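Local coordinates for protein AGR_C_1268p (Agrobacterium tumefaciens str. C58, PDB 2GHS) that probably acts as a metal-dependent gluconolactonase of the SMP-30/regucalcin family, binding one divalent cation per subunit, at residues A59-A63 and E75-A79; D44-M48 and H306-F310; Y266-G270 and F310-I314; H142-W148 and L208-G213; W148-M152 and I180-F186. One frame throughout, in Å; residues are numbered along the deposited sequence.

Interaction 1: A59-A63 and E75-A79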
# COMPACT_ATOMS: atom_id res chain seq x y z
N ALA A 59 10.21 7.12 14.09
CA ALA A 59 11.39 7.22 14.91
C ALA A 59 12.57 7.86 14.17
O ALA A 59 13.33 8.60 14.78
CB ALA A 59 11.75 5.84 15.45
N SER A 60 12.70 7.61 12.87
CA SER A 60 13.75 8.23 12.07
C SER A 60 13.25 9.37 11.18
O SER A 60 14.07 10.03 10.54
CB SER A 60 14.39 7.18 11.18
OG SER A 60 13.47 6.72 10.25
N GLY A 61 11.92 9.56 11.10
CA GLY A 61 11.31 10.58 10.25
C GLY A 61 11.54 10.29 8.79
O GLY A 61 11.79 11.19 7.99
N THR A 62 11.41 9.02 8.44
CA THR A 62 11.75 8.53 7.09
C THR A 62 10.55 7.81 6.40
O THR A 62 9.91 6.95 7.00
CB THR A 62 12.95 7.56 7.16
OG1 THR A 62 14.07 8.24 7.75
CG2 THR A 62 13.35 7.10 5.80
N ALA A 63 10.23 8.24 5.19
CA ALA A 63 9.27 7.56 4.35
C ALA A 63 10.00 6.54 3.49
O ALA A 63 11.08 6.79 2.98
CB ALA A 63 8.54 8.59 3.47
N GLU A 75 14.02 5.47 -0.01
CA GLU A 75 14.09 6.00 1.36
C GLU A 75 14.20 7.52 1.23
O GLU A 75 15.06 8.02 0.51
CB GLU A 75 15.34 5.45 2.03
CG GLU A 75 15.55 5.92 3.45
CD GLU A 75 16.84 5.44 4.10
OE1 GLU A 75 17.65 4.74 3.45
OE2 GLU A 75 17.03 5.77 5.30
N LEU A 76 13.32 8.24 1.93
CA LEU A 76 13.29 9.69 1.93
C LEU A 76 13.22 10.19 3.35
O LEU A 76 12.21 10.03 4.02
CB LEU A 76 12.08 10.22 1.15
CG LEU A 76 11.94 11.76 1.10
CD1 LEU A 76 13.13 12.38 0.40
CD2 LEU A 76 10.64 12.18 0.45
N HIS A 77 14.27 10.89 3.78
CA HIS A 77 14.25 11.56 5.08
C HIS A 77 13.50 12.88 4.91
O HIS A 77 13.97 13.78 4.22
CB HIS A 77 15.69 11.83 5.58
CG HIS A 77 15.73 12.45 6.94
ND1 HIS A 77 15.98 13.80 7.13
CD2 HIS A 77 15.46 11.93 8.16
CE1 HIS A 77 15.89 14.06 8.42
NE2 HIS A 77 15.58 12.95 9.07
N LEU A 78 12.36 13.01 5.56
CA LEU A 78 11.43 14.09 5.19
C LEU A 78 11.94 15.48 5.42
O LEU A 78 11.78 16.37 4.56
CB LEU A 78 10.12 13.93 5.94
CG LEU A 78 9.23 12.79 5.53
CD1 LEU A 78 7.91 13.00 6.23
CD2 LEU A 78 9.06 12.76 4.02
N ALA A 79 12.50 15.69 6.60
CA ALA A 79 12.89 17.02 7.03
C ALA A 79 13.97 17.60 6.16
O ALA A 79 13.99 18.82 5.90
CB ALA A 79 13.35 16.97 8.48
O HOH W 1 12.19 13.75 8.84
O HOH W 2 16.46 7.86 6.79
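The methyl group of Thr62 lies over the aliphatic arm of Glu75, with Thr62 CG2 3.4 Å from Glu75 CG. Beyond this overlap the polar ends are joined by a water that sits 2.6 Å from Thr62 OG1 and donates to Glu75 OE2, also at 2.6 Å; the other carboxylate oxygen of Glu75 bonds to His86 on the next strand. The backbone evidence for pairing is direct. Ala63 and Leu76 form an antiparallel hydrogen-bonded pair, Ala63 N to Leu76 O and Leu76 N to Ala63 O both measuring 2.9 Å, while Thr62 and His77 make the adjoining non-hydrogen-bonded pair with CA atoms 4.4 Å apart. Thr62 and His77 accordingly occupy one face of the sheet, and Ala63 and Leu76 the other. Past the regular pairing, Leu78 N donates almost linearly to Gly61 O (3.1 Å, 173°), and a second water links Gly61 O (2.7 Å) to Ala79 N (3.0 Å). Leu78 CD2 also reaches Ala63 CB at 4.2 Å. Gly61 has phi 66° and psi 42°, and together with Thr62 it faces Asp57: a G1 beta bulge where the chain enters strand 62-67. Strands 62-67 and 72-77 are consecutive members of a four-stranded antiparallel sheet, so the contact marks the open end of a beta hairpin within one beta-propeller blade.

Interaction 2: D44-M48 and H306-F310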
# COMPACT_ATOMS: atom_id res chain seq x y z
N ASP A 44 9.22 13.74 -4.10
CA ASP A 44 10.33 13.18 -4.84
C ASP A 44 10.04 13.36 -6.32
O ASP A 44 9.03 12.88 -6.82
CB ASP A 44 10.54 11.69 -4.45
CG ASP A 44 11.69 11.02 -5.20
OD1 ASP A 44 12.58 11.71 -5.73
OD2 ASP A 44 11.70 9.78 -5.29
N GLU A 45 10.95 14.04 -7.00
CA GLU A 45 10.86 14.30 -8.43
C GLU A 45 11.26 13.13 -9.31
O GLU A 45 11.06 13.17 -10.52
CB GLU A 45 11.69 15.53 -8.77
CG GLU A 45 11.26 16.82 -8.03
CD GLU A 45 10.07 17.57 -8.65
OE1 GLU A 45 9.55 17.11 -9.70
OE2 GLU A 45 9.66 18.63 -8.08
N THR A 46 11.81 12.06 -8.73
CA THR A 46 12.15 10.87 -9.51
C THR A 46 10.89 10.13 -9.86
O THR A 46 10.14 9.79 -8.96
CB THR A 46 13.00 9.90 -8.68
OG1 THR A 46 14.06 10.61 -8.07
CG2 THR A 46 13.56 8.78 -9.53
N PRO A 47 10.64 9.88 -11.14
CA PRO A 47 9.44 9.10 -11.49
C PRO A 47 9.61 7.62 -11.28
O PRO A 47 10.64 7.03 -11.67
CB PRO A 47 9.20 9.43 -12.97
CG PRO A 47 10.48 10.01 -13.47
CD PRO A 47 11.41 10.30 -12.34
N MSE A 48 8.59 7.00 -10.71
CA MSE A 48 8.57 5.57 -10.47
C MSE A 48 7.82 4.88 -11.58
O MSE A 48 6.71 5.27 -11.93
CB MSE A 48 7.81 5.25 -9.19
CG MSE A 48 8.31 5.93 -7.96
SE MSE A 48 10.09 5.27 -7.36
CE MSE A 48 11.15 6.61 -8.20
N HIS A 306 3.60 12.11 -14.07
CA HIS A 306 3.27 10.70 -13.90
C HIS A 306 4.41 10.04 -13.17
O HIS A 306 5.56 10.19 -13.56
CB HIS A 306 3.13 9.98 -15.24
CG HIS A 306 1.85 10.25 -15.99
ND1 HIS A 306 0.60 9.97 -15.46
CD2 HIS A 306 1.63 10.69 -17.24
CE1 HIS A 306 -0.32 10.24 -16.36
NE2 HIS A 306 0.28 10.70 -17.45
N GLY A 307 4.09 9.26 -12.16
CA GLY A 307 5.10 8.46 -11.45
C GLY A 307 5.77 9.11 -10.25
O GLY A 307 6.46 8.45 -9.46
N LEU A 308 5.54 10.41 -10.08
CA LEU A 308 6.12 11.13 -8.96
C LEU A 308 5.39 10.78 -7.66
O LEU A 308 4.32 10.18 -7.65
CB LEU A 308 6.05 12.65 -9.25
CG LEU A 308 7.17 13.24 -10.10
CD1 LEU A 308 7.47 12.41 -11.32
CD2 LEU A 308 6.93 14.76 -10.44
N THR A 309 6.01 11.14 -6.53
CA THR A 309 5.49 10.90 -5.20
C THR A 309 5.15 12.27 -4.62
O THR A 309 5.98 13.20 -4.63
CB THR A 309 6.55 10.16 -4.35
OG1 THR A 309 6.88 8.90 -5.00
CG2 THR A 309 6.10 9.89 -2.96
N PHE A 310 3.92 12.39 -4.16
CA PHE A 310 3.33 13.66 -3.73
C PHE A 310 2.95 13.70 -2.26
O PHE A 310 2.86 12.68 -1.62
CB PHE A 310 2.06 13.94 -4.54
CG PHE A 310 2.23 13.80 -6.01
CD1 PHE A 310 2.77 14.84 -6.79
CD2 PHE A 310 1.87 12.61 -6.67
CE1 PHE A 310 2.98 14.66 -8.18
CE2 PHE A 310 2.06 12.46 -8.06
CZ PHE A 310 2.63 13.45 -8.80
O HOH W 3 9.15 9.14 -6.51
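Three backbone hydrogen bonds tie the segments, but unequally. Asp44 and Thr309 form an antiparallel hydrogen-bonded pair whose two links are weak, Asp44 N to Thr309 O at 3.3 Å and Thr309 N to Asp44 O at 3.5 Å. The firm one is Met48 N to Gly307 O (2.9 Å, 165°). Gly307 has phi 91°, and a CB there would come within 2.9 Å of Met48 O, so this close approach needs glycine. Strand 41-44, from near the N terminus, thereby becomes the edge strand beside 309-311, late in the chain: the Velcro closure common in beta-propellers. Side-chain polar links fix the bend that follows. Asp44 OD1 accepts from Thr46 N (3.1 Å, an Asx turn) and from Thr46 OG1 (3.0 Å), whereas Asp44 OD2 forms a salt bridge with Lys83. One water donates to Asp44 OD2 (2.9 Å) and Thr46 O (2.7 Å) and accepts from Thr309 OG1 (2.7 Å). Among apolar contacts, Leu308 CD1 meets Pro47 CB at 3.8 Å.

Interaction 3: Y266-G270 and F310-I314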
# COMPACT_ATOMS: atom_id res chain seq x y z
N TYR A 266 -9.59 13.84 -3.78
CA TYR A 266 -8.44 14.73 -3.66
C TYR A 266 -7.57 14.44 -4.85
O TYR A 266 -7.03 13.31 -5.01
CB TYR A 266 -7.67 14.45 -2.35
CG TYR A 266 -8.49 14.69 -1.11
CD1 TYR A 266 -9.31 13.70 -0.60
CD2 TYR A 266 -8.52 15.95 -0.51
CE1 TYR A 266 -10.10 13.92 0.50
CE2 TYR A 266 -9.32 16.16 0.63
CZ TYR A 266 -10.11 15.14 1.11
OH TYR A 266 -10.92 15.37 2.23
N GLU A 267 -7.48 15.42 -5.75
CA GLU A 267 -6.74 15.28 -6.99
C GLU A 267 -5.22 15.29 -6.73
O GLU A 267 -4.72 15.98 -5.83
CB GLU A 267 -7.16 16.36 -8.00
CG GLU A 267 -8.64 16.28 -8.41
CD GLU A 267 -9.05 17.32 -9.44
OE1 GLU A 267 -8.33 18.32 -9.64
OE2 GLU A 267 -10.13 17.13 -10.08
N VAL A 268 -4.50 14.51 -7.53
CA VAL A 268 -3.01 14.49 -7.59
C VAL A 268 -2.59 14.44 -9.05
O VAL A 268 -3.32 13.94 -9.90
CB VAL A 268 -2.37 13.33 -6.83
CG1 VAL A 268 -2.76 13.39 -5.33
CG2 VAL A 268 -2.81 12.04 -7.35
N PRO A 269 -1.42 15.00 -9.35
CA PRO A 269 -0.98 15.13 -10.74
C PRO A 269 -0.69 13.83 -11.45
O PRO A 269 -0.91 13.77 -12.66
CB PRO A 269 0.29 16.00 -10.64
CG PRO A 269 0.15 16.72 -9.39
CD PRO A 269 -0.52 15.73 -8.45
N GLY A 270 -0.20 12.81 -10.75
CA GLY A 270 0.03 11.51 -11.41
C GLY A 270 -1.25 10.71 -11.49
O GLY A 270 -1.82 10.37 -10.44
N PHE A 310 3.92 12.39 -4.16
CA PHE A 310 3.33 13.66 -3.73
C PHE A 310 2.95 13.70 -2.26
O PHE A 310 2.86 12.68 -1.62
CB PHE A 310 2.06 13.94 -4.54
CG PHE A 310 2.23 13.80 -6.01
CD1 PHE A 310 2.77 14.84 -6.79
CD2 PHE A 310 1.87 12.61 -6.67
CE1 PHE A 310 2.98 14.66 -8.18
CE2 PHE A 310 2.06 12.46 -8.06
CZ PHE A 310 2.63 13.45 -8.80
N GLU A 311 2.72 14.88 -1.75
CA GLU A 311 2.02 15.09 -0.47
C GLU A 311 0.81 15.98 -0.73
O GLU A 311 0.93 17.03 -1.38
CB GLU A 311 2.96 15.77 0.52
CG GLU A 311 2.47 15.95 1.91
CD GLU A 311 3.45 16.79 2.70
OE1 GLU A 311 4.46 16.27 3.16
OE2 GLU A 311 3.25 18.01 2.83
N LEU A 312 -0.34 15.63 -0.18
CA LEU A 312 -1.53 16.48 -0.36
C LEU A 312 -1.40 17.78 0.45
O LEU A 312 -0.61 17.83 1.42
CB LEU A 312 -2.78 15.73 0.10
CG LEU A 312 -3.21 14.47 -0.66
CD1 LEU A 312 -4.59 14.03 -0.21
CD2 LEU A 312 -3.23 14.74 -2.14
N GLY A 313 -2.18 18.80 0.10
CA GLY A 313 -2.16 20.06 0.82
C GLY A 313 -2.98 20.07 2.09
O GLY A 313 -2.91 21.01 2.88
N ILE A 314 -3.78 19.02 2.29
CA ILE A 314 -4.75 18.97 3.40
C ILE A 314 -4.25 18.15 4.56
O ILE A 314 -3.40 17.27 4.47
CB ILE A 314 -6.13 18.41 2.93
CG1 ILE A 314 -5.96 16.99 2.37
CG2 ILE A 314 -6.78 19.36 1.91
CD1 ILE A 314 -6.77 16.01 3.05
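Side chains from two antiparallel-running segments (end-to-end directions 169° apart) interlock like teeth, with no hydrogen bond between them; even the nearest CA atoms, those of Val268 and Phe310, are 7.5 Å apart. Leu312 is the central bump. It fits the hollow between Tyr266 and Val268, its CD1 lying 3.8 Å from Tyr266 CB and its CD2 3.5 Å from Val268 CG1. Val268 in turn projects between Leu312 and Phe310, with Val268 CB 4.3 Å from Phe310 CD2. At one end, Pro269 sets its CD over one face of the Phe310 ring, 3.8 Å from the ring centroid and 14° off the normal, a CH-pi contact, and Phe310 CZ reaches Gly270 N at 3.5 Å. At the other end, Ile314 CD1 touches Tyr266 CE2 at 3.5 Å. Tyr266 also stacks with Phe36 and Trp244, while its hydroxyl bonds to Arg255. Strands 262-267 and 309-311 belong to different sheets, so this is apolar packing between adjacent blades of a beta-propeller.

Interaction 4: H142-W148 and L208-G213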
# COMPACT_ATOMS: atom_id res chain seq x y z
N HIS A 142 -1.55 -5.20 10.58
CA HIS A 142 -2.65 -5.19 11.52
C HIS A 142 -2.06 -4.85 12.91
O HIS A 142 -0.93 -5.26 13.22
CB HIS A 142 -3.35 -6.56 11.49
CG HIS A 142 -4.53 -6.63 12.40
ND1 HIS A 142 -4.42 -6.94 13.72
CD2 HIS A 142 -5.83 -6.35 12.19
CE1 HIS A 142 -5.60 -6.86 14.30
NE2 HIS A 142 -6.49 -6.49 13.39
N PRO A 143 -2.80 -4.13 13.76
CA PRO A 143 -2.27 -3.78 15.08
C PRO A 143 -1.86 -4.93 16.03
O PRO A 143 -1.10 -4.70 16.98
CB PRO A 143 -3.33 -2.88 15.68
CG PRO A 143 -4.43 -2.92 14.85
CD PRO A 143 -4.08 -3.47 13.51
N SER A 144 -2.33 -6.15 15.77
CA SER A 144 -1.89 -7.33 16.51
C SER A 144 -0.42 -7.70 16.22
O SER A 144 0.15 -8.54 16.93
CB SER A 144 -2.76 -8.52 16.11
OG SER A 144 -2.55 -8.84 14.75
N GLY A 145 0.17 -7.13 15.17
CA GLY A 145 1.52 -7.49 14.79
C GLY A 145 1.61 -8.47 13.66
O GLY A 145 2.71 -8.92 13.31
N ALA A 146 0.46 -8.84 13.11
CA ALA A 146 0.38 -9.69 11.92
C ALA A 146 0.23 -8.85 10.65
O ALA A 146 -0.39 -7.76 10.65
CB ALA A 146 -0.81 -10.61 12.03
N LEU A 147 0.85 -9.35 9.58
CA LEU A 147 0.82 -8.70 8.26
C LEU A 147 -0.31 -9.35 7.46
O LEU A 147 -0.46 -10.56 7.49
CB LEU A 147 2.16 -8.97 7.54
CG LEU A 147 2.27 -8.52 6.07
CD1 LEU A 147 2.29 -6.99 5.99
CD2 LEU A 147 3.56 -9.11 5.39
N TRP A 148 -1.04 -8.54 6.69
CA TRP A 148 -1.84 -9.05 5.58
C TRP A 148 -1.05 -8.68 4.30
O TRP A 148 -0.66 -7.52 4.10
CB TRP A 148 -3.22 -8.42 5.53
CG TRP A 148 -4.25 -8.94 6.47
CD1 TRP A 148 -4.06 -9.45 7.73
CD2 TRP A 148 -5.65 -8.92 6.27
NE1 TRP A 148 -5.26 -9.78 8.30
CE2 TRP A 148 -6.25 -9.46 7.43
CE3 TRP A 148 -6.48 -8.50 5.21
CZ2 TRP A 148 -7.63 -9.59 7.56
CZ3 TRP A 148 -7.85 -8.64 5.36
CH2 TRP A 148 -8.40 -9.19 6.51
N LEU A 208 -12.96 -9.09 12.24
CA LEU A 208 -11.72 -9.68 12.72
C LEU A 208 -11.70 -9.79 14.21
O LEU A 208 -12.38 -9.04 14.91
CB LEU A 208 -10.50 -8.81 12.34
CG LEU A 208 -10.37 -8.30 10.91
CD1 LEU A 208 -9.11 -7.49 10.73
CD2 LEU A 208 -10.41 -9.49 9.97
N ASP A 209 -10.90 -10.75 14.68
CA ASP A 209 -10.38 -10.83 16.06
C ASP A 209 -9.27 -9.81 16.19
O ASP A 209 -8.18 -9.95 15.55
CB ASP A 209 -9.87 -12.26 16.30
CG ASP A 209 -9.36 -12.51 17.72
OD1 ASP A 209 -9.06 -11.52 18.44
OD2 ASP A 209 -9.17 -13.73 18.07
N ALA A 210 -9.50 -8.76 16.96
CA ALA A 210 -8.50 -7.68 17.08
C ALA A 210 -7.18 -8.17 17.67
O ALA A 210 -6.14 -7.54 17.42
CB ALA A 210 -9.02 -6.48 17.88
N ARG A 211 -7.20 -9.28 18.40
CA ARG A 211 -5.98 -9.76 19.07
C ARG A 211 -5.03 -10.52 18.12
O ARG A 211 -3.83 -10.68 18.43
CB ARG A 211 -6.31 -10.68 20.24
CG ARG A 211 -6.89 -9.94 21.44
CD ARG A 211 -6.97 -10.83 22.66
NE ARG A 211 -5.63 -11.13 23.23
CZ ARG A 211 -5.37 -12.15 24.06
NH1 ARG A 211 -6.32 -13.00 24.41
NH2 ARG A 211 -4.13 -12.33 24.52
N THR A 212 -5.56 -11.00 17.00
CA THR A 212 -4.80 -11.82 16.09
C THR A 212 -4.76 -11.33 14.66
O THR A 212 -3.92 -11.78 13.86
CB THR A 212 -5.37 -13.27 16.00
OG1 THR A 212 -6.69 -13.23 15.46
CG2 THR A 212 -5.42 -13.91 17.38
N GLY A 213 -5.71 -10.49 14.28
CA GLY A 213 -5.91 -10.09 12.89
C GLY A 213 -6.49 -11.14 11.97
O GLY A 213 -6.41 -11.00 10.75
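A backbone carbon, Gly213 CA, sits squarely over the imidazole of His142: it lies 3.5 Å from the ring centroid and only 7° off the normal, a CH-pi contact. Glycine suits the position, since a CB would come within 3.0 Å of His142 CG and phi is positive at 73°. The ring is held partly from within its own type I turn, His142 to Gly145, where Ser144 N donates to His142 ND1 (3.0 Å) and Ser144 OG lies 2.9 Å from His142 ND1 in a further hydrogen bond, while His142 NE2 bonds to Gly190 O. At the ring edge, His142 CE1 meets Ala210 O at 3.2 Å. The hydrogen bond crossing between the segments runs from Trp148 NE1 to Gly213 O (3.0 Å, 157°), and Trp148 CZ2 packs on Leu208 CD2 at 3.7 Å. On the partner loop, Arg211 N bonds to Asp209 OD1 (2.9 Å), an Asx turn. The loop after strand 202-207 thus packs on the turn between strands 134-141 and 147-153, with Phe186 of strand 170-186 set edge-to-face with both His142 and Trp148.

Interaction 5: W148-M152 and I180-F186. With EDO (1,2-ethanediol), chain D.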
# COMPACT_ATOMS: atom_id res chain seq x y z
N TRP A 148 -1.04 -8.54 6.69
CA TRP A 148 -1.84 -9.05 5.58
C TRP A 148 -1.05 -8.68 4.30
O TRP A 148 -0.66 -7.52 4.10
CB TRP A 148 -3.22 -8.42 5.53
CG TRP A 148 -4.25 -8.94 6.47
CD1 TRP A 148 -4.06 -9.45 7.73
CD2 TRP A 148 -5.65 -8.92 6.27
NE1 TRP A 148 -5.26 -9.78 8.30
CE2 TRP A 148 -6.25 -9.46 7.43
CE3 TRP A 148 -6.48 -8.50 5.21
CZ2 TRP A 148 -7.63 -9.59 7.56
CZ3 TRP A 148 -7.85 -8.64 5.36
CH2 TRP A 148 -8.40 -9.19 6.51
N ILE A 149 -0.90 -9.65 3.42
CA ILE A 149 -0.18 -9.43 2.20
C ILE A 149 -0.87 -10.13 1.02
O ILE A 149 -1.23 -11.31 1.13
CB ILE A 149 1.30 -9.89 2.36
CG1 ILE A 149 2.10 -9.67 1.07
CG2 ILE A 149 1.40 -11.33 2.77
CD1 ILE A 149 2.32 -8.22 0.73
N GLY A 150 -1.03 -9.39 -0.06
CA GLY A 150 -1.58 -9.87 -1.31
C GLY A 150 -0.55 -10.36 -2.30
O GLY A 150 0.59 -9.85 -2.37
N THR A 151 -0.95 -11.34 -3.09
CA THR A 151 -0.13 -11.80 -4.21
C THR A 151 -0.99 -11.79 -5.49
O THR A 151 -2.24 -11.70 -5.41
CB THR A 151 0.39 -13.20 -4.02
OG1 THR A 151 -0.73 -14.09 -3.96
CG2 THR A 151 1.26 -13.29 -2.77
N MSE A 152 -0.37 -11.94 -6.65
CA MSE A 152 -1.09 -11.85 -7.93
C MSE A 152 -0.28 -12.51 -9.01
O MSE A 152 0.94 -12.62 -8.91
CB MSE A 152 -1.36 -10.37 -8.30
CG MSE A 152 -0.11 -9.56 -8.45
SE MSE A 152 -0.60 -7.72 -8.85
CE MSE A 152 -1.15 -7.92 -10.68
N ILE A 180 -6.20 -8.95 -8.54
CA ILE A 180 -5.30 -7.89 -8.10
C ILE A 180 -5.73 -7.47 -6.70
O ILE A 180 -6.65 -6.65 -6.52
CB ILE A 180 -5.28 -6.65 -9.01
CG1 ILE A 180 -4.98 -7.05 -10.48
CG2 ILE A 180 -4.27 -5.61 -8.48
CD1 ILE A 180 -5.29 -5.95 -11.45
N PRO A 181 -5.06 -8.04 -5.69
CA PRO A 181 -5.42 -7.64 -4.32
C PRO A 181 -4.98 -6.24 -4.00
O PRO A 181 -3.91 -5.80 -4.42
CB PRO A 181 -4.71 -8.67 -3.44
CG PRO A 181 -3.60 -9.15 -4.25
CD PRO A 181 -3.95 -9.03 -5.69
N ASN A 182 -5.83 -5.49 -3.32
CA ASN A 182 -5.51 -4.10 -3.01
C ASN A 182 -6.36 -3.58 -1.89
O ASN A 182 -7.14 -4.34 -1.27
CB ASN A 182 -5.68 -3.26 -4.31
CG ASN A 182 -4.37 -2.69 -4.84
OD1 ASN A 182 -3.56 -2.17 -4.06
ND2 ASN A 182 -4.23 -2.67 -6.19
N SER A 183 -6.21 -2.29 -1.60
CA SER A 183 -6.98 -1.60 -0.55
C SER A 183 -6.98 -2.23 0.80
O SER A 183 -7.94 -2.07 1.56
CB SER A 183 -8.42 -1.36 -1.02
OG SER A 183 -9.14 -0.47 -0.16
N ILE A 184 -5.92 -2.96 1.12
CA ILE A 184 -5.82 -3.59 2.44
C ILE A 184 -5.57 -2.56 3.52
O ILE A 184 -4.59 -1.78 3.48
CB ILE A 184 -4.73 -4.67 2.44
CG1 ILE A 184 -5.08 -5.80 1.44
CG2 ILE A 184 -4.58 -5.23 3.83
CD1 ILE A 184 -3.91 -6.77 1.28
N CYS A 185 -6.50 -2.50 4.48
CA CYS A 185 -6.35 -1.62 5.62
C CYS A 185 -7.33 -2.04 6.70
O CYS A 185 -8.11 -2.96 6.53
CB CYS A 185 -6.56 -0.14 5.22
SG CYS A 185 -8.15 0.23 4.55
N PHE A 186 -7.25 -1.39 7.85
CA PHE A 186 -7.95 -1.83 9.04
C PHE A 186 -8.61 -0.68 9.80
O PHE A 186 -8.12 0.43 9.82
CB PHE A 186 -6.98 -2.57 10.00
CG PHE A 186 -6.28 -3.70 9.32
CD1 PHE A 186 -6.92 -4.89 9.07
CD2 PHE A 186 -4.97 -3.54 8.90
CE1 PHE A 186 -6.26 -5.91 8.37
CE2 PHE A 186 -4.29 -4.53 8.21
CZ PHE A 186 -4.93 -5.74 7.93
C1 EDO D . -0.82 -3.40 -9.32
O1 EDO D . 0.54 -3.47 -8.87
C2 EDO D . -1.45 -2.18 -8.63
O2 EDO D . -1.45 -2.33 -7.19
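One end of this contact borders the predicted metal and substrate pocket. Asn182, a predicted ligand of the divalent cation, donates from ND2 to O2 of a 1,2-ethanediol at 3.0 Å; the diol, probably from the crystallisation liquor, also bonds to Glu52, Arg135 and Asn137. Asn182 makes no contact with 148-152, its side chain staying 6.8 Å from that strand at the nearest. Its neighbours supply the packing instead. Pro181 CG presses against Gly150 CA at 3.6 Å and Thr151 O at 3.1 Å, and a CB on Gly150 would fall 2.6 Å from Pro181 CG, a clash that the bare glycine avoids. Selenomethionine Met152 brackets the same region, with CB 3.9 Å from Pro181 CD and CE 3.9 Å from Ile180 CG1, while its side chain also touches Arg135 and Asn137. The two strands run nearly antiparallel (158°), with axes 6.8 Å apart and no hydrogen bond between them: side-chain packing between successive beta-propeller blades, with strand 170-186 reaching from one blade into the next. Farther along, Ile184 CG2 lies 3.9 Å from Trp148 CB. Beyond it comes a T-shaped aromatic pair: the edge of Phe186 points at the face of Trp148, the five-membered-ring and phenyl centroids 4.8 Å apart with planes at 89°, and Phe186 CZ stands 3.6 Å from Trp148 CG.

From the N terminus, residues 44-48 open the longest loop, which interaction 2 closes 258 residues later by joining an early strand to the last blade. Three contacts nest within it. Interaction 1 closes a short hairpin in the first complete blade; interaction 4 then spans two neighbouring blades and encloses interaction 5. These two share Trp148 and meet directly, with His142 CD2 3.6 Å from Phe186 CD1. Interaction 3 follows in series, opening at 266-270 inside the loop of interaction 2 and ending on the same stretch, where they share Phe310. Interactions 2 and 4 lie on opposite sides of the chain's centre, their centres about 32 Å apart.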